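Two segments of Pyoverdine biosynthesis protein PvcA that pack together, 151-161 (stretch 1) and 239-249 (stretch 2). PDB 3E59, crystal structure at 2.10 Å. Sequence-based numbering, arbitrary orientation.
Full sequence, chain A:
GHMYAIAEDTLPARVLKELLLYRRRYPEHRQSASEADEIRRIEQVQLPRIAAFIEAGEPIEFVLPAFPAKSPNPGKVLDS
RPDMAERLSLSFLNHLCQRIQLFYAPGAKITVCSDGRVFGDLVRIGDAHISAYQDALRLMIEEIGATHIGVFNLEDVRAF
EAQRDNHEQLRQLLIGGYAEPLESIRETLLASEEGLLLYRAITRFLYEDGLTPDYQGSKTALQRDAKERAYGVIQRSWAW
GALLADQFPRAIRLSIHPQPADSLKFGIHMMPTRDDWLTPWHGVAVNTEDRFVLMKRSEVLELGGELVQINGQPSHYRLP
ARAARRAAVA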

# COMPACT_ATOMS: atom_id res chain seq x y z
N VAL A 151 -6.00 -6.40 10.64
CA VAL A 151 -6.11 -4.98 10.34
C VAL A 151 -5.79 -4.18 11.59
O VAL A 151 -6.22 -4.52 12.69
CB VAL A 151 -7.52 -4.59 9.78
CG1 VAL A 151 -7.56 -3.13 9.39
CG2 VAL A 151 -7.89 -5.43 8.56
N PHE A 152 -5.01 -3.12 11.41
CA PHE A 152 -4.70 -2.17 12.47
C PHE A 152 -4.92 -0.77 11.91
O PHE A 152 -4.22 -0.36 10.99
CB PHE A 152 -3.24 -2.37 12.91
CG PHE A 152 -2.83 -1.54 14.09
CD1 PHE A 152 -3.13 -1.96 15.40
CD2 PHE A 152 -2.12 -0.36 13.91
CE1 PHE A 152 -2.75 -1.20 16.49
CE2 PHE A 152 -1.73 0.41 15.02
CZ PHE A 152 -2.04 -0.00 16.30
N ASN A 153 -5.90 -0.06 12.46
CA ASN A 153 -6.20 1.32 12.04
C ASN A 153 -5.62 2.31 13.05
O ASN A 153 -5.20 1.91 14.14
CB ASN A 153 -7.71 1.52 11.91
CG ASN A 153 -8.39 0.44 11.07
OD1 ASN A 153 -9.17 -0.37 11.58
ND2 ASN A 153 -8.07 0.41 9.80
N LEU A 154 -5.61 3.59 12.69
CA LEU A 154 -5.12 4.63 13.62
C LEU A 154 -5.85 4.62 14.97
O LEU A 154 -5.24 4.91 16.01
CB LEU A 154 -5.20 6.01 12.97
CG LEU A 154 -4.61 7.24 13.70
CD1 LEU A 154 -3.17 7.02 14.18
CD2 LEU A 154 -4.71 8.49 12.82
N GLU A 155 -7.14 4.28 14.95
CA GLU A 155 -7.98 4.31 16.16
C GLU A 155 -7.74 3.12 17.08
O GLU A 155 -8.23 3.10 18.21
CB GLU A 155 -9.47 4.42 15.81
CG GLU A 155 -9.97 3.44 14.77
CD GLU A 155 -9.98 4.02 13.37
OE1 GLU A 155 -9.01 4.73 12.98
OE2 GLU A 155 -10.96 3.76 12.64
N ASP A 156 -6.98 2.14 16.61
CA ASP A 156 -6.62 0.98 17.41
C ASP A 156 -5.38 1.23 18.27
O ASP A 156 -5.03 0.39 19.10
CB ASP A 156 -6.41 -0.25 16.53
CG ASP A 156 -7.66 -0.61 15.73
OD1 ASP A 156 -8.78 -0.45 16.27
OD2 ASP A 156 -7.52 -1.04 14.57
N VAL A 157 -4.72 2.37 18.07
CA VAL A 157 -3.56 2.74 18.88
C VAL A 157 -4.00 2.91 20.33
O VAL A 157 -4.71 3.87 20.68
CB VAL A 157 -2.82 4.01 18.34
CG1 VAL A 157 -1.66 4.40 19.26
CG2 VAL A 157 -2.33 3.78 16.91
N ARG A 158 -3.57 1.96 21.16
CA ARG A 158 -3.93 1.91 22.58
C ARG A 158 -3.66 3.23 23.30
O ARG A 158 -4.47 3.68 24.09
CB ARG A 158 -3.20 0.74 23.27
CG ARG A 158 -3.74 0.35 24.63
CD ARG A 158 -3.07 -0.92 25.13
NE ARG A 158 -3.18 -1.07 26.58
CZ ARG A 158 -2.69 -2.10 27.28
NH1 ARG A 158 -2.04 -3.08 26.66
NH2 ARG A 158 -2.84 -2.15 28.60
N ALA A 159 -2.52 3.85 22.99
CA ALA A 159 -2.10 5.09 23.64
C ALA A 159 -3.01 6.27 23.32
O ALA A 159 -3.07 7.23 24.09
CB ALA A 159 -0.65 5.41 23.27
N PHE A 160 -3.71 6.19 22.19
CA PHE A 160 -4.60 7.26 21.73
C PHE A 160 -6.08 6.97 22.02
O PHE A 160 -6.97 7.58 21.42
CB PHE A 160 -4.46 7.47 20.21
CG PHE A 160 -3.06 7.81 19.74
CD1 PHE A 160 -2.09 8.32 20.62
CD2 PHE A 160 -2.73 7.67 18.40
CE1 PHE A 160 -0.82 8.64 20.16
CE2 PHE A 160 -1.47 7.99 17.93
CZ PHE A 160 -0.51 8.48 18.81
N GLU A 161 -6.33 6.03 22.94
CA GLU A 161 -7.66 5.47 23.21
C GLU A 161 -8.79 6.50 23.39
O GLU A 161 -9.82 6.43 22.71
CB GLU A 161 -7.59 4.55 24.43
CG GLU A 161 -8.34 3.23 24.26
CD GLU A 161 -7.98 2.20 25.33
OE1 GLU A 161 -7.46 1.12 24.96
OE2 GLU A 161 -8.21 2.48 26.53
N ALA A 239 5.17 9.57 9.28
CA ALA A 239 4.72 9.59 10.69
C ALA A 239 4.05 8.26 11.08
O ALA A 239 4.40 7.66 12.09
CB ALA A 239 3.78 10.77 10.95
N TRP A 240 3.09 7.81 10.27
CA TRP A 240 2.41 6.52 10.48
C TRP A 240 3.42 5.37 10.53
O TRP A 240 3.35 4.52 11.42
CB TRP A 240 1.38 6.28 9.36
CG TRP A 240 0.49 5.03 9.46
CD1 TRP A 240 0.18 4.17 8.43
CD2 TRP A 240 -0.23 4.54 10.61
NE1 TRP A 240 -0.68 3.18 8.87
CE2 TRP A 240 -0.95 3.38 10.19
CE3 TRP A 240 -0.35 4.96 11.94
CZ2 TRP A 240 -1.77 2.64 11.07
CZ3 TRP A 240 -1.16 4.21 12.82
CH2 TRP A 240 -1.86 3.07 12.37
N GLY A 241 4.36 5.36 9.59
CA GLY A 241 5.44 4.36 9.60
C GLY A 241 6.27 4.36 10.87
O GLY A 241 6.61 3.30 11.41
N ALA A 242 6.60 5.56 11.34
CA ALA A 242 7.36 5.74 12.58
C ALA A 242 6.59 5.26 13.81
O ALA A 242 7.14 4.55 14.67
CB ALA A 242 7.78 7.20 12.73
N LEU A 243 5.31 5.62 13.88
CA LEU A 243 4.40 5.10 14.89
C LEU A 243 4.40 3.56 14.90
O LEU A 243 4.57 2.95 15.95
CB LEU A 243 2.98 5.67 14.69
CG LEU A 243 1.90 5.19 15.68
CD1 LEU A 243 0.81 6.24 15.88
CD2 LEU A 243 1.28 3.85 15.25
N LEU A 244 4.24 2.94 13.74
CA LEU A 244 4.22 1.48 13.63
C LEU A 244 5.56 0.81 13.94
O LEU A 244 5.59 -0.36 14.33
CB LEU A 244 3.77 1.06 12.22
CG LEU A 244 2.36 1.42 11.77
CD1 LEU A 244 2.22 1.25 10.25
CD2 LEU A 244 1.33 0.58 12.54
N ALA A 245 6.68 1.52 13.75
CA ALA A 245 7.99 0.96 14.13
C ALA A 245 8.11 0.80 15.65
O ALA A 245 8.79 -0.10 16.14
CB ALA A 245 9.14 1.79 13.57
N ASP A 246 7.43 1.67 16.39
CA ASP A 246 7.37 1.54 17.86
C ASP A 246 6.30 0.55 18.31
O ASP A 246 6.46 -0.12 19.32
CB ASP A 246 7.15 2.90 18.51
CG ASP A 246 8.43 3.72 18.61
OD1 ASP A 246 9.51 3.18 18.30
OD2 ASP A 246 8.34 4.91 18.98
N GLN A 247 5.20 0.47 17.56
CA GLN A 247 4.15 -0.50 17.89
C GLN A 247 4.65 -1.92 17.65
O GLN A 247 4.44 -2.79 18.48
CB GLN A 247 2.87 -0.25 17.09
CG GLN A 247 2.16 1.08 17.38
CD GLN A 247 1.51 1.10 18.75
OE1 GLN A 247 1.70 2.06 19.52
NE2 GLN A 247 0.76 0.06 19.07
N PHE A 248 5.32 -2.12 16.50
CA PHE A 248 5.76 -3.45 16.03
C PHE A 248 7.22 -3.40 15.60
O PHE A 248 7.50 -3.49 14.40
CB PHE A 248 4.92 -3.93 14.83
CG PHE A 248 3.43 -3.82 15.03
CD1 PHE A 248 2.78 -4.64 15.97
CD2 PHE A 248 2.68 -2.92 14.28
CE1 PHE A 248 1.40 -4.54 16.16
CE2 PHE A 248 1.31 -2.81 14.46
CZ PHE A 248 0.66 -3.62 15.41
N PRO A 249 8.16 -3.27 16.56
CA PRO A 249 9.58 -3.05 16.21
C PRO A 249 10.21 -4.13 15.30
O PRO A 249 10.96 -3.78 14.37
CB PRO A 249 10.27 -3.02 17.58
CG PRO A 249 9.19 -2.65 18.55
CD PRO A 249 7.97 -3.35 18.02
O HOH W 1 -1.21 0.19 20.85

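The two stretches meet almost entirely through apolar side chains. No direct hydrogen bond crosses between them, and together they bury 366 Å² against each other. Residues 239-247 of stretch 2 are the last part of a helix, and Phe248 and Pro249 follow it. The helix residues turned to the partner, Trp240, Leu243, Leu244 and Gln247, recur at the three- and four-residue spacing that places side chains on one side of a helix. Stretch 1 is irregular, with loop and short 3-10 segments, and sets Phe152, Leu154, Val157 and Phe160 against that side.

Aromatic packing centres on Phe152, which has the largest covered area of any residue here, 84 Å². Its CA-to-CB bond points toward the helix and chi1 is t. Phe248, the first residue to leave helical geometry, points its own CA-to-CB bond toward stretch 1 and presents its ring edge to one face of Phe152: the centroids lie 5.4 Å apart, the planes are inclined at 79°, and Phe248 CZ is 4.1 Å from Phe152 CD1. This edge-to-face arrangement sets the slightly positive hydrogens of one ring edge against the electron-rich face of the other. Around the same ring, Phe152 CE2 comes within 3.8 Å of Trp240 CH2, and Phe152 CD2 lies 3.8 Å from Leu244 CD2. A broad, flat side chain suits this place because it can touch several helix residues at once.

Trp240 reaches its partners by length. Its CA-to-CB bond points sideways, yet with chi1 t the indole extends so that its six-membered ring meets stretch 1: Trp240 CZ3 is 3.7 Å from Leu154 CD1 and 4.3 Å from Val157 CG2, the latter at the ring edge. The polar NE1 is hydrogen-bonded elsewhere in the structure, so the buried indole need not leave its one donor unsatisfied.

The aliphatic contacts gather around Leu243, whose CA-to-CB bond points toward stretch 1. Leu243 CD1 lies 3.5 Å from Phe160 CE2, and Leu243 CD2 lies 4.0 Å from Val157 CG2. The branched end of Leu243 spreads its two methyls over this surface; both lie near Val157 CG2, and CD1 also meets Phe160 and Leu154. The compact, branched valine fits between partners without needing a long side chain. Val157 CG1 also comes within 4.1 Å of Gln247 OE1, a contact of packing rather than hydrogen bonding.

The polar link is made through water. Water 1 accepts hydrogen bonds from Gln247 NE2 at 2.7 Å and from the backbone Arg158 N at 3.0 Å, joining the stretches where direct hydrogen bonds are absent. Glutamine suits this partly exposed position: its methylenes are apolar, and its amide supplies the donor, with Gln247 NE2 also 3.9 Å from Phe152 CZ.

Hydrogen bonds within stretch 1 brace its irregular backbone. Asn153 N donates to Asp156 OD2 at 2.8 Å, nearly linearly at 173°, while Asp156 N returns a bond to Asn153 O at 3.1 Å. Aspartate, short and charged, supplies a strong acceptor within its own turn and makes no contact with the helix.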